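Local coordinates for secreted protein (PDB 5LXZ) that is a secreted copper metalloradical protein of the galactose oxidase-like AA5 family that probably oxidises alcohol groups, perhaps those of a carbohydrate, at residues Thr383-Leu388 with Asp444-Glu449; Ser417-Gly422 with Glu449-Pro454; Ile465-Gly470 with Ile496-Pro501. The protein carries 1 engineered substitution. All blocks are in the same frame, centred on the assembly; numbering follows the deposited sequence.

Interaction 1 of 3, residues Thr383-Leu388 with Asp444-Glu449; sequences TRIADL and DTNEFE. With EDO (1,2-ethanediol), chain H.
The F448 ring and the N446 carboxamide are the two flat groups here, and each receives one methyl group from strand 383-387. T383 brings CG2 obliquely to the end of the phenyl ring, 3.8 Å from F448 CZ, the two side chains extending in opposing senses. With chi1 of 66°, the T383 methyl lies anti to the carbonyl carbon, and OG1 is left to hydrogen-bond the P399 carbonyl. P399 also touches F448, while R439 of strand 438-442 packs against the same aromatic side chain. At the amide, I385 and N446 run alongside each other in opposite senses and I385 CD1 ends 3.4 Å from N446 OD1. This oxygen accepts a hydrogen bond from the Y441 hydroxyl, which helps to set the rotation of the carboxamide; N446 ND2 is turned to the ethanediol molecule, 3.3 Å from its C2. The diol, probably from the crystallisation liquor, donates from O2 to the N446 backbone O at 2.7 Å. With an alanine here the carboxamide is gone; the Y441 hydroxyl would probably lose its acceptor and a gap would open beside I385 CD1. The positive phi of N446 (55°) fits a G1 beta bulge, in which N446 and E447 both face H442 at the start of the edge strand. Strand 383-387 is third in one four-stranded antiparallel sheet and 447-450 is last in the next. Side chains alone join them, with no hydrogen bond across, as between neighbouring blades of a kelch-type beta-propeller.

Interaction 2 of 3, residues Ser417-Gly422 with Glu449-Pro454; sequences SVLVSG and ERVADP
S421 and P454 make the closer half of this contact: S421 OG sits 3.6 Å from P454 CG, with CB and CD of the same ring each at 4.2 Å. The hydroxyl gets there because it lies anti to the S421 backbone N (chi1 -173°), on a CB directed at the other segment. Two residues earlier on strand 418-421 the fit is slacker, L419 CD1 meeting V451 CG2 at 4.3 Å. That pair is buried, since V451 rests on A438 and L440, and L419 is packed against L472 and F474. Within the kelch blade, strand 418-421 is second and 447-450 fourth; strand 438-442 runs between them, and the segments meet through V451 and P454, where the chain folds over one face of the sheet. F474 and Y499, which complete the apolar layer, belong to the next blade. The solvent side is polar. There exposed R450 reaches D453 along its own segment: R450 NH2 makes a hydrogen-bonded salt bridge to D453 OD1 (3.1 Å, N-H...O angle 165°). The carboxylate lies in plane at the guanidinium edge, but the donor meets the syn side of OD1 22° out of the carboxylate plane; the pair spans the bend before P454.

Interaction 3 of 3, residues Ile465-Gly470 with Ile496-Pro501; sequences ILLPDG and IEIYTP
L467 has CG anti to its carbonyl carbon (chi1 -55°) and an extended second torsion, which stretches CD1 out toward strand 496-500. I498 starts in the same way but is folded back at chi2 (-62°), and this turns its CD1 to the leucine. L467 CD1 and I498 CD1 touch at 4.3 Å, an apolar meeting without polar help; I498 is flanked besides by M473 and I18 of the strands on its two sides. At the other end the contact is closer and involves a main-chain oxygen: G470 O lies 3.5 Å from P501 CD and 3.7 Å from P501 CG. A proline ring can offer this oxygen no N-H, but the buried carbonyl is satisfied by a hydrogen bond with the Y503 hydroxyl. P501 itself leans on L472. Between the two contact points the chain makes a type I beta turn, L467 to G470, closed by G470 N bonding L467 O at 2.9 Å. G470 leaves the turn with phi 87°, where any side chain would collide with the carbonyl oxygen of D469, so glycine suits the place. The turn joins strands 462-466 and 472-476, and 496-500 is the third strand of the same antiparallel sheet. The outer strand of this sheet, 14-18, comes from near the N-terminus, so the blade is built from both ends of the propeller sequence, the closure by which many beta-propellers shut their ring.

Along the chain interactions 1 and 2 interlock, their segments alternating and sharing E449, whereas interaction 3 opens after both have closed. Interaction 2 lies in the middle, its centre about 15 Å from that of interaction 1 and about 12 Å from that of interaction 3; the outer two centres are about 23 Å apart and do not touch. F448 CE1 packs on V420 CG2 at 4.0 Å, linking interactions 1 and 2 through the blade ending in strand 447-450. V451 CG2 approaches Y499 OH at 3.5 Å, reaching interaction 3. They follow three successive propeller blades up to the closing one, whose strand 462-466 directly follows copper ligands Y460 and H461, tying it to the metal site.

Interaction 1 of 3, residues Thr383-Leu388 with Asp444-Glu449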
loop_
_atom_site.group_PDB
_atom_site.type_symbol
_atom_site.label_atom_id
_atom_site.label_comp_id
_atom_site.label_asym_id
_atom_site.label_seq_id
_atom_site.Cartn_x
_atom_site.Cartn_y
_atom_site.Cartn_z
ATOM N N THR A 383 -17.333 -0.027 5.756
ATOM C CA THR A 383 -16.911 0.763 4.622
ATOM C C THR A 383 -17.329 2.185 4.826
ATOM O O THR A 383 -18.379 2.468 5.417
ATOM C CB THR A 383 -17.403 0.251 3.254
ATOM O OG1 THR A 383 -18.807 0.352 3.166
ATOM C CG2 THR A 383 -16.958 -1.163 3.046
ATOM N N ARG A 384 -16.509 3.109 4.340
ATOM C CA ARG A 384 -16.789 4.541 4.485
ATOM C C ARG A 384 -16.570 5.163 3.125
ATOM O O ARG A 384 -15.514 4.952 2.549
ATOM C CB ARG A 384 -15.934 5.178 5.559
ATOM C CG ARG A 384 -15.932 4.456 6.908
ATOM C CD ARG A 384 -15.028 3.228 6.947
ATOM N NE ARG A 384 -14.162 3.190 8.119
ATOM C CZ ARG A 384 -13.166 2.335 8.247
ATOM N NH1 ARG A 384 -13.003 1.372 7.354
ATOM N NH2 ARG A 384 -12.304 2.439 9.259
ATOM N N ILE A 385 -17.513 5.959 2.646
ATOM C CA ILE A 385 -17.478 6.468 1.291
ATOM C C ILE A 385 -17.512 7.976 1.333
ATOM O O ILE A 385 -18.388 8.540 2.010
ATOM C CB ILE A 385 -18.661 5.956 0.487
ATOM C CG1 ILE A 385 -18.652 4.432 0.434
ATOM C CG2 ILE A 385 -18.617 6.557 -0.898
ATOM C CD1 ILE A 385 -19.881 3.792 -0.173
ATOM N N ALA A 386 -16.556 8.626 0.658
ATOM C CA ALA A 386 -16.527 10.071 0.542
ATOM C C ALA A 386 -16.724 10.449 -0.896
ATOM O O ALA A 386 -16.037 9.933 -1.762
ATOM C CB ALA A 386 -15.243 10.653 1.053
ATOM N N ASP A 387 -17.633 11.378 -1.151
ATOM C CA ASP A 387 -17.897 11.937 -2.472
ATOM C C ASP A 387 -17.209 13.291 -2.609
ATOM O O ASP A 387 -17.681 14.304 -2.034
ATOM C CB ASP A 387 -19.401 12.092 -2.696
ATOM C CG ASP A 387 -19.741 12.619 -4.090
ATOM O OD1 ASP A 387 -18.896 13.178 -4.771
ATOM O OD2 ASP A 387 -20.935 12.418 -4.446
ATOM N N LEU A 388 -16.108 13.344 -3.317
ATOM C CA LEU A 388 -15.344 14.559 -3.374
ATOM C C LEU A 388 -15.846 15.587 -4.369
ATOM O O LEU A 388 -15.233 16.652 -4.497
ATOM C CB LEU A 388 -13.898 14.244 -3.617
ATOM C CG LEU A 388 -13.211 13.338 -2.643
ATOM C CD1 LEU A 388 -11.724 13.424 -2.804
ATOM C CD2 LEU A 388 -13.633 13.566 -1.202
ATOM N N ASP A 444 -23.791 0.870 -7.802
ATOM C CA ASP A 444 -25.137 1.298 -8.204
ATOM C C ASP A 444 -26.217 0.974 -7.156
ATOM O O ASP A 444 -27.183 1.741 -7.012
ATOM C CB ASP A 444 -25.496 0.816 -9.633
ATOM C CG ASP A 444 -25.437 -0.714 -9.810
ATOM O OD1 ASP A 444 -25.050 -1.453 -8.875
ATOM O OD2 ASP A 444 -25.769 -1.179 -10.929
ATOM N N THR A 445 -26.038 -0.100 -6.386
ATOM C CA THR A 445 -26.968 -0.448 -5.312
ATOM C C THR A 445 -26.417 -0.111 -3.923
ATOM O O THR A 445 -27.124 -0.149 -2.917
ATOM C CB THR A 445 -27.289 -1.932 -5.344
ATOM O OG1 THR A 445 -26.089 -2.690 -5.119
ATOM C CG2 THR A 445 -27.940 -2.306 -6.703
ATOM N N ASN A 446 -25.126 0.226 -3.856
ATOM C CA ASN A 446 -24.445 0.432 -2.571
ATOM C C ASN A 446 -24.552 -0.736 -1.621
ATOM O O ASN A 446 -24.628 -0.557 -0.399
ATOM C CB ASN A 446 -24.898 1.748 -1.928
ATOM C CG ASN A 446 -23.938 2.257 -0.861
ATOM O OD1 ASN A 446 -22.729 2.039 -0.906
ATOM N ND2 ASN A 446 -24.473 2.968 0.086
ATOM N N GLU A 447 -24.488 -1.946 -2.182
ATOM C CA GLU A 447 -24.535 -3.149 -1.377
ATOM C C GLU A 447 -23.436 -4.110 -1.734
ATOM O O GLU A 447 -22.905 -4.078 -2.835
ATOM C CB GLU A 447 -25.886 -3.873 -1.559
ATOM C CG GLU A 447 -27.111 -3.035 -1.177
ATOM C CD GLU A 447 -27.367 -2.920 0.301
ATOM O OE1 GLU A 447 -26.456 -3.108 1.144
ATOM O OE2 GLU A 447 -28.545 -2.610 0.657
ATOM N N PHE A 448 -23.162 -5.003 -0.802
ATOM C CA PHE A 448 -22.284 -6.156 -1.011
ATOM C C PHE A 448 -23.105 -7.382 -1.391
ATOM O O PHE A 448 -24.204 -7.592 -0.880
ATOM C CB PHE A 448 -21.553 -6.524 0.274
ATOM C CG PHE A 448 -20.336 -5.695 0.577
ATOM C CD1 PHE A 448 -19.310 -5.608 -0.330
ATOM C CD2 PHE A 448 -20.160 -5.143 1.843
ATOM C CE1 PHE A 448 -18.153 -4.903 -0.017
ATOM C CE2 PHE A 448 -19.017 -4.430 2.158
ATOM C CZ PHE A 448 -18.011 -4.328 1.229
ATOM N N GLU A 449 -22.524 -8.175 -2.279
ATOM C CA GLU A 449 -23.028 -9.499 -2.659
ATOM C C GLU A 449 -21.930 -10.472 -2.282
ATOM O O GLU A 449 -20.814 -10.343 -2.757
ATOM C CB GLU A 449 -23.292 -9.539 -4.155
ATOM C CG GLU A 449 -23.601 -10.918 -4.714
ATOM C CD GLU A 449 -23.614 -10.948 -6.236
ATOM O OE1 GLU A 449 -23.305 -9.930 -6.891
ATOM O OE2 GLU A 449 -23.907 -12.042 -6.812
HETATM C C1 EDO H . -25.617 1.041 3.716
HETATM O O1 EDO H . -25.596 2.462 3.883
HETATM C C2 EDO H . -25.572 0.760 2.222
HETATM O O2 EDO H . -26.114 -0.517 1.869
#

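Interaction 2 of 3, residues Ser417-Gly422 with Glu449-Pro454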
loop_
_atom_site.group_PDB
_atom_site.type_symbol
_atom_site.label_atom_id
_atom_site.label_comp_id
_atom_site.label_asym_id
_atom_site.label_seq_id
_atom_site.Cartn_x
_atom_site.Cartn_y
_atom_site.Cartn_z
ATOM N N SER A 417 -18.168 -3.379 -10.589
ATOM C CA SER A 417 -18.077 -3.969 -9.266
ATOM C C SER A 417 -16.667 -3.851 -8.688
ATOM O O SER A 417 -15.709 -3.596 -9.408
ATOM C CB SER A 417 -18.573 -5.416 -9.275
ATOM O OG SER A 417 -17.708 -6.306 -9.901
ATOM N N VAL A 418 -16.585 -3.962 -7.376
ATOM C CA VAL A 418 -15.323 -4.011 -6.667
ATOM C C VAL A 418 -15.275 -5.309 -5.878
ATOM O O VAL A 418 -16.122 -5.563 -5.042
ATOM C CB VAL A 418 -15.130 -2.819 -5.727
ATOM C CG1 VAL A 418 -13.754 -2.894 -5.043
ATOM C CG2 VAL A 418 -15.248 -1.514 -6.503
ATOM N N LEU A 419 -14.290 -6.125 -6.119
ATOM C CA LEU A 419 -14.067 -7.350 -5.374
ATOM C C LEU A 419 -13.350 -7.063 -4.084
ATOM O O LEU A 419 -12.214 -6.562 -4.134
ATOM C CB LEU A 419 -13.291 -8.365 -6.203
ATOM C CG LEU A 419 -12.952 -9.701 -5.573
ATOM C CD1 LEU A 419 -14.189 -10.498 -5.223
ATOM C CD2 LEU A 419 -12.002 -10.490 -6.476
ATOM N N VAL A 420 -13.964 -7.368 -2.947
ATOM C CA VAL A 420 -13.417 -7.141 -1.625
ATOM C C VAL A 420 -13.284 -8.497 -0.976
ATOM O O VAL A 420 -14.296 -9.209 -0.796
ATOM C CB VAL A 420 -14.328 -6.214 -0.808
ATOM C CG1 VAL A 420 -13.785 -6.038 0.589
ATOM C CG2 VAL A 420 -14.492 -4.885 -1.513
ATOM N N SER A 421 -12.066 -8.912 -0.686
ATOM C CA SER A 421 -11.795 -10.298 -0.296
ATOM C C SER A 421 -10.724 -10.406 0.759
ATOM O O SER A 421 -9.783 -9.622 0.802
ATOM C CB SER A 421 -11.401 -11.103 -1.562
ATOM O OG SER A 421 -11.282 -12.489 -1.310
ATOM N N GLY A 422 -10.819 -11.462 1.546
ATOM C CA GLY A 422 -9.769 -11.803 2.457
ATOM C C GLY A 422 -9.625 -10.835 3.597
ATOM O O GLY A 422 -10.596 -10.175 4.009
ATOM N N GLU A 449 -22.524 -8.175 -2.279
ATOM C CA GLU A 449 -23.028 -9.499 -2.659
ATOM C C GLU A 449 -21.930 -10.472 -2.282
ATOM O O GLU A 449 -20.814 -10.343 -2.757
ATOM C CB GLU A 449 -23.292 -9.539 -4.155
ATOM C CG GLU A 449 -23.601 -10.918 -4.714
ATOM C CD GLU A 449 -23.614 -10.948 -6.236
ATOM O OE1 GLU A 449 -23.305 -9.930 -6.891
ATOM O OE2 GLU A 449 -23.907 -12.042 -6.812
ATOM N N ARG A 450 -22.209 -11.432 -1.421
ATOM C CA ARG A 450 -21.263 -12.476 -1.133
ATOM C C ARG A 450 -21.052 -13.382 -2.351
ATOM O O ARG A 450 -21.998 -13.758 -3.044
ATOM C CB ARG A 450 -21.786 -13.282 0.037
ATOM C CG ARG A 450 -20.800 -14.230 0.574
ATOM C CD ARG A 450 -19.934 -13.663 1.668
ATOM N NE ARG A 450 -19.260 -14.842 2.166
ATOM C CZ ARG A 450 -19.513 -15.516 3.266
ATOM N NH1 ARG A 450 -20.384 -15.076 4.170
ATOM N NH2 ARG A 450 -18.828 -16.616 3.498
ATOM N N VAL A 451 -19.803 -13.702 -2.619
ATOM C CA VAL A 451 -19.430 -14.605 -3.703
ATOM C C VAL A 451 -18.626 -15.790 -3.143
ATOM O O VAL A 451 -18.619 -15.976 -1.947
ATOM C CB VAL A 451 -18.767 -13.867 -4.868
ATOM C CG1 VAL A 451 -19.757 -12.916 -5.537
ATOM C CG2 VAL A 451 -17.456 -13.142 -4.444
ATOM N N ALA A 452 -17.974 -16.565 -3.989
ATOM C CA ALA A 452 -17.279 -17.783 -3.527
ATOM C C ALA A 452 -16.185 -17.427 -2.538
ATOM O O ALA A 452 -15.498 -16.395 -2.706
ATOM C CB ALA A 452 -16.670 -18.502 -4.697
ATOM N N ASP A 453 -16.015 -18.256 -1.525
ATOM C CA ASP A 453 -14.945 -18.074 -0.526
ATOM C C ASP A 453 -13.579 -18.300 -1.158
ATOM O O ASP A 453 -13.356 -19.296 -1.846
ATOM C CB ASP A 453 -15.048 -19.057 0.634
ATOM C CG ASP A 453 -16.279 -18.908 1.451
ATOM O OD1 ASP A 453 -17.049 -17.939 1.400
ATOM O OD2 ASP A 453 -16.472 -19.870 2.236
ATOM N N PRO A 454 -12.612 -17.408 -0.895
ATOM C CA PRO A 454 -11.255 -17.750 -1.258
ATOM C C PRO A 454 -10.760 -19.015 -0.600
ATOM O O PRO A 454 -11.269 -19.411 0.461
ATOM C CB PRO A 454 -10.417 -16.553 -0.743
ATOM C CG PRO A 454 -11.294 -15.750 0.124
ATOM C CD PRO A 454 -12.728 -16.205 -0.042
#

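Interaction 3 of 3, residues Ile465-Gly470 with Ile496-Pro501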
loop_
_atom_site.group_PDB
_atom_site.type_symbol
_atom_site.label_atom_id
_atom_site.label_comp_id
_atom_site.label_asym_id
_atom_site.label_seq_id
_atom_site.Cartn_x
_atom_site.Cartn_y
_atom_site.Cartn_z
ATOM N N ILE A 465 -4.609 -8.307 -7.983
ATOM C CA ILE A 465 -4.374 -7.668 -9.273
ATOM C C ILE A 465 -5.414 -8.154 -10.286
ATOM O O ILE A 465 -5.505 -9.367 -10.542
ATOM C CB ILE A 465 -2.977 -8.112 -9.820
ATOM C CG1 ILE A 465 -1.856 -7.842 -8.798
ATOM C CG2 ILE A 465 -2.684 -7.518 -11.189
ATOM C CD1 ILE A 465 -1.573 -6.384 -8.647
ATOM N N LEU A 466 -6.121 -7.215 -10.901
ATOM C CA LEU A 466 -6.967 -7.525 -12.063
ATOM C C LEU A 466 -6.102 -7.821 -13.279
ATOM O O LEU A 466 -5.172 -7.082 -13.582
ATOM C CB LEU A 466 -7.871 -6.351 -12.385
ATOM C CG LEU A 466 -8.756 -6.430 -13.637
ATOM C CD1 LEU A 466 -9.785 -7.557 -13.522
ATOM C CD2 LEU A 466 -9.425 -5.091 -13.955
ATOM N N LEU A 467 -6.416 -8.904 -13.980
ATOM C CA LEU A 467 -5.688 -9.311 -15.155
ATOM C C LEU A 467 -6.449 -8.923 -16.425
ATOM O O LEU A 467 -7.672 -8.756 -16.395
ATOM C CB LEU A 467 -5.463 -10.825 -15.118
ATOM C CG LEU A 467 -4.767 -11.369 -13.877
ATOM C CD1 LEU A 467 -4.731 -12.878 -13.853
ATOM C CD2 LEU A 467 -3.362 -10.855 -13.750
ATOM N N PRO A 468 -5.752 -8.905 -17.572
ATOM C CA PRO A 468 -6.398 -8.534 -18.835
ATOM C C PRO A 468 -7.523 -9.447 -19.278
ATOM O O PRO A 468 -8.404 -9.007 -19.999
ATOM C CB PRO A 468 -5.226 -8.491 -19.824
ATOM C CG PRO A 468 -4.048 -8.125 -18.977
ATOM C CD PRO A 468 -4.273 -8.878 -17.699
ATOM N N ASP A 469 -7.540 -10.674 -18.785
ATOM C CA ASP A 469 -8.634 -11.585 -19.145
ATOM C C ASP A 469 -9.847 -11.430 -18.273
ATOM O O ASP A 469 -10.854 -12.150 -18.466
ATOM C CB ASP A 469 -8.142 -13.023 -19.208
ATOM C CG ASP A 469 -7.879 -13.628 -17.852
ATOM O OD1 ASP A 469 -7.798 -12.918 -16.859
ATOM O OD2 ASP A 469 -7.714 -14.884 -17.751
ATOM N N GLY A 470 -9.816 -10.507 -17.307
ATOM C CA GLY A 470 -10.927 -10.279 -16.393
ATOM C C GLY A 470 -10.937 -11.152 -15.139
ATOM O O GLY A 470 -11.824 -11.010 -14.311
ATOM N N ILE A 496 -0.409 -18.744 -4.833
ATOM C CA ILE A 496 -1.081 -17.722 -5.596
ATOM C C ILE A 496 -2.491 -18.269 -5.897
ATOM O O ILE A 496 -2.604 -19.479 -6.104
ATOM C CB ILE A 496 -0.229 -17.540 -6.877
ATOM C CG1 ILE A 496 1.186 -17.072 -6.510
ATOM C CG2 ILE A 496 -0.844 -16.547 -7.839
ATOM C CD1 ILE A 496 1.184 -15.722 -5.789
ATOM N N GLU A 497 -3.511 -17.425 -5.953
ATOM C CA GLU A 497 -4.831 -17.852 -6.384
ATOM C C GLU A 497 -5.261 -17.011 -7.565
ATOM O O GLU A 497 -4.902 -15.826 -7.677
ATOM C CB GLU A 497 -5.867 -17.691 -5.288
ATOM C CG GLU A 497 -5.936 -18.804 -4.275
ATOM C CD GLU A 497 -7.116 -18.629 -3.295
ATOM O OE1 GLU A 497 -6.981 -17.920 -2.310
ATOM O OE2 GLU A 497 -8.184 -19.214 -3.497
ATOM N N ILE A 498 -6.073 -17.607 -8.421
ATOM C CA ILE A 498 -6.818 -16.876 -9.433
ATOM C C ILE A 498 -8.284 -16.960 -9.131
ATOM O O ILE A 498 -8.795 -18.069 -8.901
ATOM C CB ILE A 498 -6.580 -17.494 -10.800
ATOM C CG1 ILE A 498 -5.108 -17.510 -11.078
ATOM C CG2 ILE A 498 -7.343 -16.767 -11.900
ATOM C CD1 ILE A 498 -4.467 -16.202 -11.130
ATOM N N TYR A 499 -8.952 -15.826 -9.112
ATOM C CA TYR A 499 -10.378 -15.775 -8.977
ATOM C C TYR A 499 -10.999 -15.488 -10.328
ATOM O O TYR A 499 -10.662 -14.518 -11.018
ATOM C CB TYR A 499 -10.820 -14.718 -7.943
ATOM C CG TYR A 499 -12.323 -14.623 -7.816
ATOM C CD1 TYR A 499 -13.054 -15.691 -7.317
ATOM C CD2 TYR A 499 -13.010 -13.511 -8.259
ATOM C CE1 TYR A 499 -14.421 -15.620 -7.222
ATOM C CE2 TYR A 499 -14.382 -13.402 -8.138
ATOM C CZ TYR A 499 -15.105 -14.500 -7.679
ATOM O OH TYR A 499 -16.466 -14.360 -7.591
ATOM N N THR A 500 -11.987 -16.304 -10.705
ATOM C CA THR A 500 -12.751 -16.108 -11.921
ATOM C C THR A 500 -14.138 -15.616 -11.499
ATOM O O THR A 500 -14.897 -16.365 -10.855
ATOM C CB THR A 500 -12.900 -17.444 -12.683
ATOM O OG1 THR A 500 -11.622 -17.904 -13.087
ATOM C CG2 THR A 500 -13.740 -17.268 -13.910
ATOM N N PRO A 501 -14.493 -14.380 -11.818
ATOM C CA PRO A 501 -15.751 -13.834 -11.296
ATOM C C PRO A 501 -16.982 -14.467 -12.004
ATOM O O PRO A 501 -16.828 -15.069 -13.053
ATOM C CB PRO A 501 -15.656 -12.315 -11.605
ATOM C CG PRO A 501 -14.167 -12.094 -11.706
ATOM C CD PRO A 501 -13.613 -13.313 -12.345
#